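Local coordinates for type 2A phosphatase-associated protein 42 (Saccharomyces cerevisiae, PDB 2V0P) that binds the catalytic subunits of PP2A-type phosphatases, inhibits SIT4 and takes part in TOR signalling in response to the nitrogen source, at the interface of chains A and B. Residues are numbered along the deposited sequence; one frame, centred on the assembly and turned at random. Chains: chain A/B, Type 2A phosphatase-associated protein 42.

Contact 1: the interface of chains A and B. Residues chain A 221, 224-225, 228-229, 232; chain B 153-154, 157, 160, 224, 228.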
loop_
_atom_site.group_PDB
_atom_site.type_symbol
_atom_site.label_atom_id
_atom_site.label_comp_id
_atom_site.label_asym_id
_atom_site.label_seq_id
_atom_site.Cartn_x
_atom_site.Cartn_y
_atom_site.Cartn_z
ATOM N N GLN A 221 -0.251 9.890 0.846
ATOM C CA GLN A 221 -1.484 9.169 0.708
ATOM C C GLN A 221 -1.865 9.162 -0.758
ATOM O O GLN A 221 -2.177 8.139 -1.253
ATOM C CB GLN A 221 -2.579 9.779 1.536
ATOM C CG GLN A 221 -3.960 9.403 1.113
ATOM C CD GLN A 221 -4.283 7.926 1.396
ATOM O OE1 GLN A 221 -3.836 7.359 2.388
ATOM N NE2 GLN A 221 -5.069 7.320 0.528
ATOM N N PHE A 224 0.600 6.867 -2.872
ATOM C CA PHE A 224 0.331 5.457 -2.573
ATOM C C PHE A 224 -0.982 4.997 -3.175
ATOM O O PHE A 224 -1.028 3.955 -3.842
ATOM C CB PHE A 224 0.256 5.252 -1.095
ATOM C CG PHE A 224 0.224 3.802 -0.736
ATOM C CD1 PHE A 224 1.349 3.031 -0.917
ATOM C CD2 PHE A 224 -0.943 3.207 -0.289
ATOM C CE1 PHE A 224 1.342 1.651 -0.573
ATOM C CE2 PHE A 224 -0.961 1.824 0.032
ATOM C CZ PHE A 224 0.179 1.084 -0.095
ATOM N N GLU A 225 -2.045 5.782 -2.938
ATOM C CA GLU A 225 -3.360 5.526 -3.478
ATOM C C GLU A 225 -3.286 5.465 -4.985
ATOM O O GLU A 225 -3.783 4.484 -5.578
ATOM C CB GLU A 225 -4.363 6.569 -3.017
ATOM C CG GLU A 225 -5.843 6.211 -3.204
ATOM C CD GLU A 225 -6.738 7.368 -2.783
ATOM O OE1 GLU A 225 -6.480 7.964 -1.715
ATOM O OE2 GLU A 225 -7.703 7.699 -3.517
HETATM N N MSE A 228 -1.576 2.254 -6.160
HETATM C CA MSE A 228 -2.414 1.090 -5.904
HETATM C C MSE A 228 -3.519 0.945 -6.949
HETATM O O MSE A 228 -3.665 -0.116 -7.502
HETATM C CB MSE A 228 -2.972 1.080 -4.471
HETATM C CG MSE A 228 -1.893 1.082 -3.448
HETATM SE SE MSE A 228 -1.048 -0.684 -3.335
HETATM C CE MSE A 228 0.617 -0.451 -4.349
ATOM N N LEU A 229 -4.256 2.029 -7.211
ATOM C CA LEU A 229 -5.357 2.041 -8.206
ATOM C C LEU A 229 -4.877 1.888 -9.616
ATOM O O LEU A 229 -5.603 1.311 -10.461
ATOM C CB LEU A 229 -6.189 3.311 -8.068
ATOM C CG LEU A 229 -6.959 3.593 -6.779
ATOM C CD1 LEU A 229 -7.294 5.123 -6.739
ATOM C CD2 LEU A 229 -8.182 2.838 -6.725
ATOM N N PHE A 232 -4.362 -1.940 -10.747
ATOM C CA PHE A 232 -5.611 -2.556 -11.140
ATOM C C PHE A 232 -6.100 -2.186 -12.553
ATOM O O PHE A 232 -7.046 -2.792 -13.063
ATOM C CB PHE A 232 -6.657 -2.289 -10.069
ATOM C CG PHE A 232 -6.366 -2.993 -8.789
ATOM C CD1 PHE A 232 -6.409 -4.383 -8.729
ATOM C CD2 PHE A 232 -6.001 -2.290 -7.659
ATOM C CE1 PHE A 232 -6.123 -5.049 -7.551
ATOM C CE2 PHE A 232 -5.717 -2.950 -6.486
ATOM C CZ PHE A 232 -5.786 -4.319 -6.431
ATOM N N ASN B 153 -11.721 3.276 -1.065
ATOM C CA ASN B 153 -10.354 3.110 -1.544
ATOM C C ASN B 153 -9.270 4.033 -0.887
ATOM O O ASN B 153 -8.137 3.589 -0.766
ATOM C CB ASN B 153 -10.278 3.084 -3.081
ATOM C CG ASN B 153 -10.978 1.849 -3.707
ATOM O OD1 ASN B 153 -11.144 1.772 -4.922
ATOM N ND2 ASN B 153 -11.388 0.899 -2.888
ATOM N N LYS B 154 -9.618 5.240 -0.413
ATOM C CA LYS B 154 -8.691 6.117 0.281
ATOM C C LYS B 154 -8.297 5.562 1.679
ATOM O O LYS B 154 -7.113 5.423 2.002
ATOM C CB LYS B 154 -9.211 7.592 0.392
ATOM C CG LYS B 154 -8.228 8.511 1.017
ATOM C CD LYS B 154 -8.862 9.791 1.530
ATOM C CE LYS B 154 -7.885 10.897 1.552
ATOM N NZ LYS B 154 -8.518 12.163 1.995
ATOM N N SER B 157 -6.270 2.266 1.403
ATOM C CA SER B 157 -4.927 2.550 0.964
ATOM C C SER B 157 -4.158 3.105 2.149
ATOM O O SER B 157 -3.015 2.706 2.381
ATOM C CB SER B 157 -4.944 3.598 -0.153
ATOM O OG SER B 157 -5.160 2.971 -1.381
ATOM N N GLN B 160 -3.468 0.220 4.548
ATOM C CA GLN B 160 -2.446 -0.613 3.969
ATOM C C GLN B 160 -1.079 -0.033 4.219
ATOM O O GLN B 160 -0.164 -0.716 4.690
ATOM C CB GLN B 160 -2.685 -0.813 2.466
ATOM C CG GLN B 160 -1.602 -1.624 1.694
ATOM C CD GLN B 160 -1.641 -3.138 1.891
ATOM O OE1 GLN B 160 -1.902 -3.649 2.982
ATOM N NE2 GLN B 160 -1.355 -3.867 0.818
ATOM N N PHE B 224 -6.590 -6.921 0.971
ATOM C CA PHE B 224 -6.560 -5.480 0.627
ATOM C C PHE B 224 -6.930 -5.296 -0.846
ATOM O O PHE B 224 -7.895 -4.595 -1.162
ATOM C CB PHE B 224 -5.178 -4.897 0.936
ATOM C CG PHE B 224 -4.834 -3.671 0.137
ATOM C CD1 PHE B 224 -5.433 -2.425 0.427
ATOM C CD2 PHE B 224 -3.911 -3.745 -0.892
ATOM C CE1 PHE B 224 -5.132 -1.323 -0.312
ATOM C CE2 PHE B 224 -3.579 -2.603 -1.629
ATOM C CZ PHE B 224 -4.202 -1.400 -1.341
HETATM N N MSE B 228 -10.357 -3.598 -2.493
HETATM C CA MSE B 228 -10.220 -2.481 -3.393
HETATM C C MSE B 228 -11.004 -2.741 -4.647
HETATM O O MSE B 228 -11.777 -1.888 -5.110
HETATM C CB MSE B 228 -8.744 -2.274 -3.725
HETATM C CG MSE B 228 -8.468 -1.263 -4.780
HETATM SE SE MSE B 228 -6.882 -0.291 -4.249
HETATM C CE MSE B 228 -7.359 -0.090 -2.348
#

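Contact 2: the interface of chains A and B. Residues chain A 93-94, 97, 232-234; chain B 93-94, 96-97, 229, 232.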
loop_
_atom_site.group_PDB
_atom_site.type_symbol
_atom_site.label_atom_id
_atom_site.label_comp_id
_atom_site.label_asym_id
_atom_site.label_seq_id
_atom_site.Cartn_x
_atom_site.Cartn_y
_atom_site.Cartn_z
ATOM N N VAL A 93 -15.879 2.041 -17.236
ATOM C CA VAL A 93 -15.074 1.717 -16.051
ATOM C C VAL A 93 -13.594 2.090 -16.172
ATOM O O VAL A 93 -13.044 2.575 -15.238
ATOM C CB VAL A 93 -15.222 0.217 -15.616
ATOM C CG1 VAL A 93 -13.947 -0.305 -14.983
ATOM C CG2 VAL A 93 -16.380 0.058 -14.646
ATOM N N ALA A 94 -12.970 1.863 -17.323
ATOM C CA ALA A 94 -11.579 2.265 -17.544
ATOM C C ALA A 94 -11.414 3.784 -17.408
ATOM O O ALA A 94 -10.449 4.266 -16.791
ATOM C CB ALA A 94 -11.088 1.777 -18.919
ATOM N N GLN A 97 -11.812 5.019 -13.689
ATOM C CA GLN A 97 -10.639 4.718 -12.975
ATOM C C GLN A 97 -9.430 5.509 -13.431
ATOM O O GLN A 97 -8.640 5.967 -12.588
ATOM C CB GLN A 97 -10.353 3.205 -12.926
ATOM C CG GLN A 97 -11.372 2.452 -12.075
ATOM C CD GLN A 97 -11.208 0.966 -12.142
ATOM O OE1 GLN A 97 -10.101 0.469 -12.312
ATOM N NE2 GLN A 97 -12.325 0.238 -12.055
ATOM N N PHE A 232 -4.362 -1.940 -10.747
ATOM C CA PHE A 232 -5.611 -2.556 -11.140
ATOM C C PHE A 232 -6.100 -2.186 -12.553
ATOM O O PHE A 232 -7.046 -2.792 -13.063
ATOM C CB PHE A 232 -6.657 -2.289 -10.069
ATOM C CG PHE A 232 -6.366 -2.993 -8.789
ATOM C CD1 PHE A 232 -6.409 -4.383 -8.729
ATOM C CD2 PHE A 232 -6.001 -2.290 -7.659
ATOM C CE1 PHE A 232 -6.123 -5.049 -7.551
ATOM C CE2 PHE A 232 -5.717 -2.950 -6.486
ATOM C CZ PHE A 232 -5.786 -4.319 -6.431
ATOM N N LEU A 233 -5.449 -1.206 -13.176
ATOM C CA LEU A 233 -5.725 -0.849 -14.571
ATOM C C LEU A 233 -4.698 -1.459 -15.530
ATOM O O LEU A 233 -4.988 -1.680 -16.715
ATOM C CB LEU A 233 -5.800 0.675 -14.740
ATOM C CG LEU A 233 -7.097 1.363 -14.301
ATOM C CD1 LEU A 233 -6.910 2.898 -14.280
ATOM C CD2 LEU A 233 -8.328 0.956 -15.155
ATOM N N LYS A 234 -3.507 -1.745 -15.003
ATOM C CA LYS A 234 -2.442 -2.407 -15.765
ATOM C C LYS A 234 -2.825 -3.833 -16.178
ATOM O O LYS A 234 -2.074 -4.521 -16.878
ATOM C CB LYS A 234 -1.132 -2.426 -14.964
ATOM C CG LYS A 234 -0.489 -1.050 -14.748
ATOM C CD LYS A 234 1.016 -1.168 -14.495
ATOM C CE LYS A 234 1.766 -1.610 -15.760
ATOM N NZ LYS A 234 3.033 -2.344 -15.455
ATOM O OXT LYS A 234 -3.892 -4.348 -15.825
ATOM N N VAL B 93 -11.837 -4.163 -19.136
ATOM C CA VAL B 93 -11.291 -3.880 -17.827
ATOM C C VAL B 93 -12.132 -4.434 -16.703
ATOM O O VAL B 93 -11.570 -5.045 -15.781
ATOM C CB VAL B 93 -11.034 -2.347 -17.660
ATOM C CG1 VAL B 93 -11.341 -1.871 -16.249
ATOM C CG2 VAL B 93 -9.606 -2.043 -18.011
ATOM N N ALA B 94 -13.457 -4.254 -16.755
ATOM C CA ALA B 94 -14.305 -4.813 -15.685
ATOM C C ALA B 94 -14.190 -6.352 -15.561
ATOM O O ALA B 94 -14.197 -6.883 -14.449
ATOM C CB ALA B 94 -15.712 -4.421 -15.829
ATOM N N ARG B 96 -11.521 -8.361 -16.408
ATOM C CA ARG B 96 -10.202 -8.565 -15.837
ATOM C C ARG B 96 -10.221 -8.366 -14.336
ATOM O O ARG B 96 -9.858 -9.263 -13.598
ATOM C CB ARG B 96 -9.158 -7.623 -16.409
ATOM C CG ARG B 96 -8.847 -7.772 -17.888
ATOM C CD ARG B 96 -7.437 -7.256 -18.224
ATOM N NE ARG B 96 -7.249 -5.817 -18.006
ATOM C CZ ARG B 96 -7.557 -4.863 -18.882
ATOM N NH1 ARG B 96 -8.105 -5.166 -20.056
ATOM N NH2 ARG B 96 -7.322 -3.593 -18.580
ATOM N N GLN B 97 -10.711 -7.207 -13.907
ATOM C CA GLN B 97 -10.774 -6.886 -12.501
ATOM C C GLN B 97 -11.658 -7.886 -11.732
ATOM O O GLN B 97 -11.303 -8.305 -10.629
ATOM C CB GLN B 97 -11.209 -5.401 -12.335
ATOM C CG GLN B 97 -10.076 -4.420 -12.659
ATOM C CD GLN B 97 -10.479 -2.935 -12.501
ATOM O OE1 GLN B 97 -11.518 -2.639 -11.961
ATOM N NE2 GLN B 97 -9.642 -2.029 -12.959
ATOM N N LEU B 229 -10.799 -3.931 -5.202
ATOM C CA LEU B 229 -11.559 -4.383 -6.343
ATOM C C LEU B 229 -13.061 -4.329 -6.054
ATOM O O LEU B 229 -13.832 -3.813 -6.864
ATOM C CB LEU B 229 -11.111 -5.796 -6.722
ATOM C CG LEU B 229 -9.741 -5.928 -7.395
ATOM C CD1 LEU B 229 -9.292 -7.376 -7.347
ATOM C CD2 LEU B 229 -9.757 -5.416 -8.842
ATOM N N PHE B 232 -14.768 -0.851 -6.275
ATOM C CA PHE B 232 -15.090 -0.535 -7.671
ATOM C C PHE B 232 -16.516 -0.894 -8.107
ATOM O O PHE B 232 -17.032 -0.305 -9.060
ATOM C CB PHE B 232 -14.097 -1.198 -8.630
ATOM C CG PHE B 232 -12.712 -0.642 -8.564
ATOM C CD1 PHE B 232 -11.614 -1.482 -8.729
ATOM C CD2 PHE B 232 -12.491 0.720 -8.336
ATOM C CE1 PHE B 232 -10.322 -0.981 -8.674
ATOM C CE2 PHE B 232 -11.203 1.222 -8.273
ATOM C CZ PHE B 232 -10.114 0.375 -8.442
HETATM O O HOH W 1 -6.577 -4.477 -15.638
#

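Contact 3: the interface of chains A and B. Residues chain A 152-156, 159; chain B 167, 169-171, 173-174, 177.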
loop_
_atom_site.group_PDB
_atom_site.type_symbol
_atom_site.label_atom_id
_atom_site.label_comp_id
_atom_site.label_asym_id
_atom_site.label_seq_id
_atom_site.Cartn_x
_atom_site.Cartn_y
_atom_site.Cartn_z
ATOM N N ASN A 152 13.361 -4.732 1.203
ATOM C CA ASN A 152 12.571 -5.947 1.102
ATOM C C ASN A 152 11.841 -6.222 2.413
ATOM O O ASN A 152 11.858 -5.393 3.315
ATOM C CB ASN A 152 13.478 -7.128 0.743
ATOM C CG ASN A 152 14.520 -7.409 1.813
ATOM O OD1 ASN A 152 14.186 -7.397 3.057
ATOM N ND2 ASN A 152 15.786 -7.680 1.335
ATOM N N ASN A 153 11.226 -7.397 2.531
ATOM C CA ASN A 153 10.424 -7.706 3.722
ATOM C C ASN A 153 11.217 -8.240 4.928
ATOM O O ASN A 153 10.633 -8.732 5.878
ATOM C CB ASN A 153 9.203 -8.581 3.372
ATOM C CG ASN A 153 9.555 -10.044 3.100
ATOM O OD1 ASN A 153 10.732 -10.446 3.029
ATOM N ND2 ASN A 153 8.512 -10.863 2.951
ATOM N N LYS A 154 12.535 -8.067 4.870
ATOM C CA LYS A 154 13.475 -8.522 5.878
ATOM C C LYS A 154 14.246 -7.303 6.376
ATOM O O LYS A 154 14.947 -7.380 7.366
ATOM C CB LYS A 154 14.476 -9.453 5.206
ATOM C CG LYS A 154 14.850 -10.697 5.927
ATOM C CD LYS A 154 15.776 -11.502 5.020
ATOM C CE LYS A 154 15.224 -11.591 3.592
ATOM N NZ LYS A 154 16.072 -12.454 2.710
ATOM N N ASP A 155 14.089 -6.182 5.671
ATOM C CA ASP A 155 14.903 -4.992 5.888
ATOM C C ASP A 155 14.471 -4.261 7.152
ATOM O O ASP A 155 13.790 -3.243 7.100
ATOM C CB ASP A 155 14.860 -4.085 4.657
ATOM C CG ASP A 155 15.857 -2.933 4.724
ATOM O OD1 ASP A 155 15.833 -2.084 3.804
ATOM O OD2 ASP A 155 16.667 -2.876 5.677
ATOM N N LEU A 156 14.891 -4.808 8.289
ATOM C CA LEU A 156 14.604 -4.221 9.576
ATOM C C LEU A 156 15.151 -2.802 9.698
ATOM O O LEU A 156 14.451 -1.960 10.207
ATOM C CB LEU A 156 15.103 -5.088 10.726
ATOM C CG LEU A 156 14.754 -4.666 12.157
ATOM C CD1 LEU A 156 13.246 -4.518 12.336
ATOM C CD2 LEU A 156 15.330 -5.674 13.150
ATOM N N ALA A 159 13.094 -0.450 7.641
ATOM C CA ALA A 159 11.801 -0.213 8.261
ATOM C C ALA A 159 11.938 0.699 9.488
ATOM O O ALA A 159 11.079 1.527 9.733
ATOM C CB ALA A 159 11.176 -1.512 8.654
ATOM N N ILE B 167 6.718 -2.659 12.226
ATOM C CA ILE B 167 8.036 -3.263 12.454
ATOM C C ILE B 167 7.992 -4.793 12.660
ATOM O O ILE B 167 8.787 -5.518 12.079
ATOM C CB ILE B 167 8.774 -2.562 13.648
ATOM C CG1 ILE B 167 9.045 -1.086 13.336
ATOM C CG2 ILE B 167 10.068 -3.295 14.037
ATOM C CD1 ILE B 167 9.918 -0.823 12.119
ATOM N N LEU B 169 6.637 -7.379 11.541
ATOM C CA LEU B 169 6.793 -8.155 10.305
ATOM C C LEU B 169 8.242 -8.303 9.874
ATOM O O LEU B 169 8.689 -9.411 9.574
ATOM C CB LEU B 169 6.016 -7.433 9.184
ATOM C CG LEU B 169 5.851 -7.923 7.729
ATOM C CD1 LEU B 169 5.189 -6.827 6.879
ATOM C CD2 LEU B 169 7.148 -8.382 7.049
ATOM N N PHE B 170 8.959 -7.181 9.816
ATOM C CA PHE B 170 10.337 -7.133 9.366
ATOM C C PHE B 170 11.279 -7.750 10.393
ATOM O O PHE B 170 12.261 -8.397 10.023
ATOM C CB PHE B 170 10.774 -5.693 9.149
ATOM C CG PHE B 170 10.048 -5.005 8.064
ATOM C CD1 PHE B 170 10.542 -5.021 6.769
ATOM C CD2 PHE B 170 8.878 -4.307 8.339
ATOM C CE1 PHE B 170 9.863 -4.360 5.744
ATOM C CE2 PHE B 170 8.186 -3.633 7.321
ATOM C CZ PHE B 170 8.675 -3.664 6.025
ATOM N N GLN B 171 10.979 -7.532 11.672
ATOM C CA GLN B 171 11.773 -8.096 12.761
ATOM C C GLN B 171 11.654 -9.616 12.684
ATOM O O GLN B 171 12.652 -10.317 12.722
ATOM C CB GLN B 171 11.305 -7.545 14.121
ATOM C CG GLN B 171 11.641 -8.407 15.348
ATOM C CD GLN B 171 13.040 -8.186 15.888
ATOM O OE1 GLN B 171 13.767 -9.147 16.176
ATOM N NE2 GLN B 171 13.426 -6.923 16.052
ATOM N N ASN B 173 10.565 -11.611 10.039
ATOM C CA ASN B 173 11.229 -12.084 8.831
ATOM C C ASN B 173 12.761 -12.153 8.949
ATOM O O ASN B 173 13.357 -13.169 8.577
ATOM C CB ASN B 173 10.810 -11.312 7.600
ATOM C CG ASN B 173 9.373 -11.581 7.205
ATOM O OD1 ASN B 173 8.700 -12.420 7.790
ATOM N ND2 ASN B 173 8.892 -10.861 6.199
ATOM N N LYS B 174 13.371 -11.092 9.475
ATOM C CA LYS B 174 14.821 -11.061 9.738
ATOM C C LYS B 174 15.287 -12.249 10.601
ATOM O O LYS B 174 16.170 -12.960 10.207
ATOM C CB LYS B 174 15.248 -9.760 10.402
ATOM C CG LYS B 174 16.750 -9.483 10.300
ATOM C CD LYS B 174 17.201 -8.407 11.261
ATOM C CE LYS B 174 18.641 -7.971 10.990
ATOM N NZ LYS B 174 19.658 -8.871 11.633
ATOM N N SER B 177 14.775 -15.712 8.682
ATOM C CA SER B 177 15.782 -15.787 7.628
ATOM C C SER B 177 17.189 -16.133 8.155
ATOM O O SER B 177 17.853 -17.027 7.586
ATOM C CB SER B 177 15.794 -14.524 6.775
ATOM O OG SER B 177 14.642 -14.508 5.931
#

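Contact 1: the interface of chains A and B
Apolar packing joins one face of helix 199-231 of chain A, and A:Phe232 just beyond it, to helices 153-163 and 197-231 of chain B. The selenomethionine A:Met228, bent at its second and third torsions, crosses B:Phe224 at about a right angle and sets its SE 3.6 Å from ring atom CE2 of B:Phe224. The partner selenomethionine, B:Met228, has CG anti to the backbone N (chi1 173°) and meets A:Phe232 instead, its CG lying 3.7 Å from CE2 of that ring. B:Gln160 serves two phenylalanines: its CG sits in plane at the edge of the A:Phe224 ring, 3.7 Å from CZ, and also lies over the centre of the B:Phe224 ring within its own chain. A:Met228 CG rests on one face of A:Phe224, towards the rim, so the ring is backed on a face by its own chain and met at its edge by chain B.

Polar contacts gather at the other end. A:Gln221 NE2 donates to A:Glu225 OE1 at 2.7 Å, nearly in the amide plane and onto the anti lone pair of the carboxylate, which fixes both groups one helical turn apart. The same NE2 makes a weak hydrogen bond to the backbone O of B:Lys154 at 3.2 Å. A:Glu225, extended beyond CG, lays OE1 against B:Lys154 CG, while the lysine NZ stays 6.0 Å from OE1, so any attraction is probably only long-range.

This helix-on-helix patch joins two N-terminal TPR-like domains of Tap42, possibly only in the crystal.

Contact 2: the interface of chains A and B
Two valines at the N-termini of helices 93-120 meet at the apolar centre, where A:Val93 CG1 and B:Val93 CG1 are pressed to 3.3 Å, tighter than ordinary van der Waals contact. A second apolar pair lies beyond the glutamines: B:Leu229 brings its CD2 branch to 3.5 Å from CD1 of A:Phe232 and crosses that ring obliquely.

Between them A:Gln97 and B:Gln97, both extended beyond CG, reach tip to tip with their amides nearly coplanar, 21° apart. B:Gln97 NE2 donates to A:Gln97 OE1 at 2.6 Å, and A:Gln97 NE2 returns a bond of 3.0 Å to B:Gln97 OE1; both are fairly straight and use lone pairs in the carbonyl planes. The reciprocal pair fixes the rotation of each amide. B:Phe232 stacks on the A:Gln97 amide with planes 9° apart, NE2 standing over the ring centre, and so helps to hold this amide flat.

Further out, B:Gln97 NE2 also donates to the backbone O of A:Phe232 at 2.7 Å, from above the carbonyl plane. Water 1 extends the rim: it lies 3.1 Å from the same A:Phe232 O, 2.7 Å from the terminal carboxylate OXT of A:Lys234 and 2.8 Å from B:Arg96 NE, in plane at the guanidinium edge. The carboxylate is made by the end of the construct, so this charged bridge would probably be absent from the full-length protein.

The patch ties the chain A C-terminus of the construct to chain B, perhaps only in this crystal.

Contact 3: the interface of chains A and B
B:Phe170 projects from helix 167-188 with CG anti to the carbonyl carbon (chi1 -65°), and presents one face to the first turn of helix 156-186 of chain A. A:Ala159 CB lies over that face, offset towards the rim and 3.7 Å from the ring centroid, a CH-pi contact. At the edge, in the ring plane, CE1 of B:Phe170 points to the backbone O of A:Asn152 at 3.3 Å. An alanine here would remove the ring face under A:Ala159 and the edge at the A:Asn152 carbonyl, and would probably loosen the docking of the start of the chain A helix.

A:Leu156, with CG anti to the backbone N (chi1 -174°), spreads its two branches along the chain B helix. CD1 packs 3.8 Å from B:Ile167 CG2, whereas CD2 touches B:Lys174 CD, also at 3.8 Å; the leucine crosses both at about a right angle but runs beside B:Gln171, pointing the same way.

A:Asn153 and B:Asn173 cross at about a right angle, their amides 59° apart. B:Asn173 ND2 donates to the backbone O of A:Asn153 at 2.8 Å, from above the carbonyl plane. A:Asn152 OD1 steadies this loop by accepting from A:Lys154 N. The aliphatic part of A:Lys154 passes B:Ser177, CD lying 3.5 Å from CB.

Here a loop and helix start of chain A dock on a chain B helix, extending the contact between the two Tap42 domains in this crystal.

Contact 1 and contact 2 are neighbours, their C-alpha centres about 13 Å apart, and share A:Phe232, which meets chain B in both places. Helix 197-231 of chain B contributes to both, whereas in chain A it is A:Phe232, just past helix 199-231, that joins them; the two patches probably adjoin along the C-terminal region. Contact 3 stands apart, about 22 Å from contact 1 and 32 Å from contact 2. Residues 153 and 154 serve contact 1 from a chain B helix but contact 3 from a chain A loop, so the copies differ locally. That asymmetry advises caution about a biological dimer.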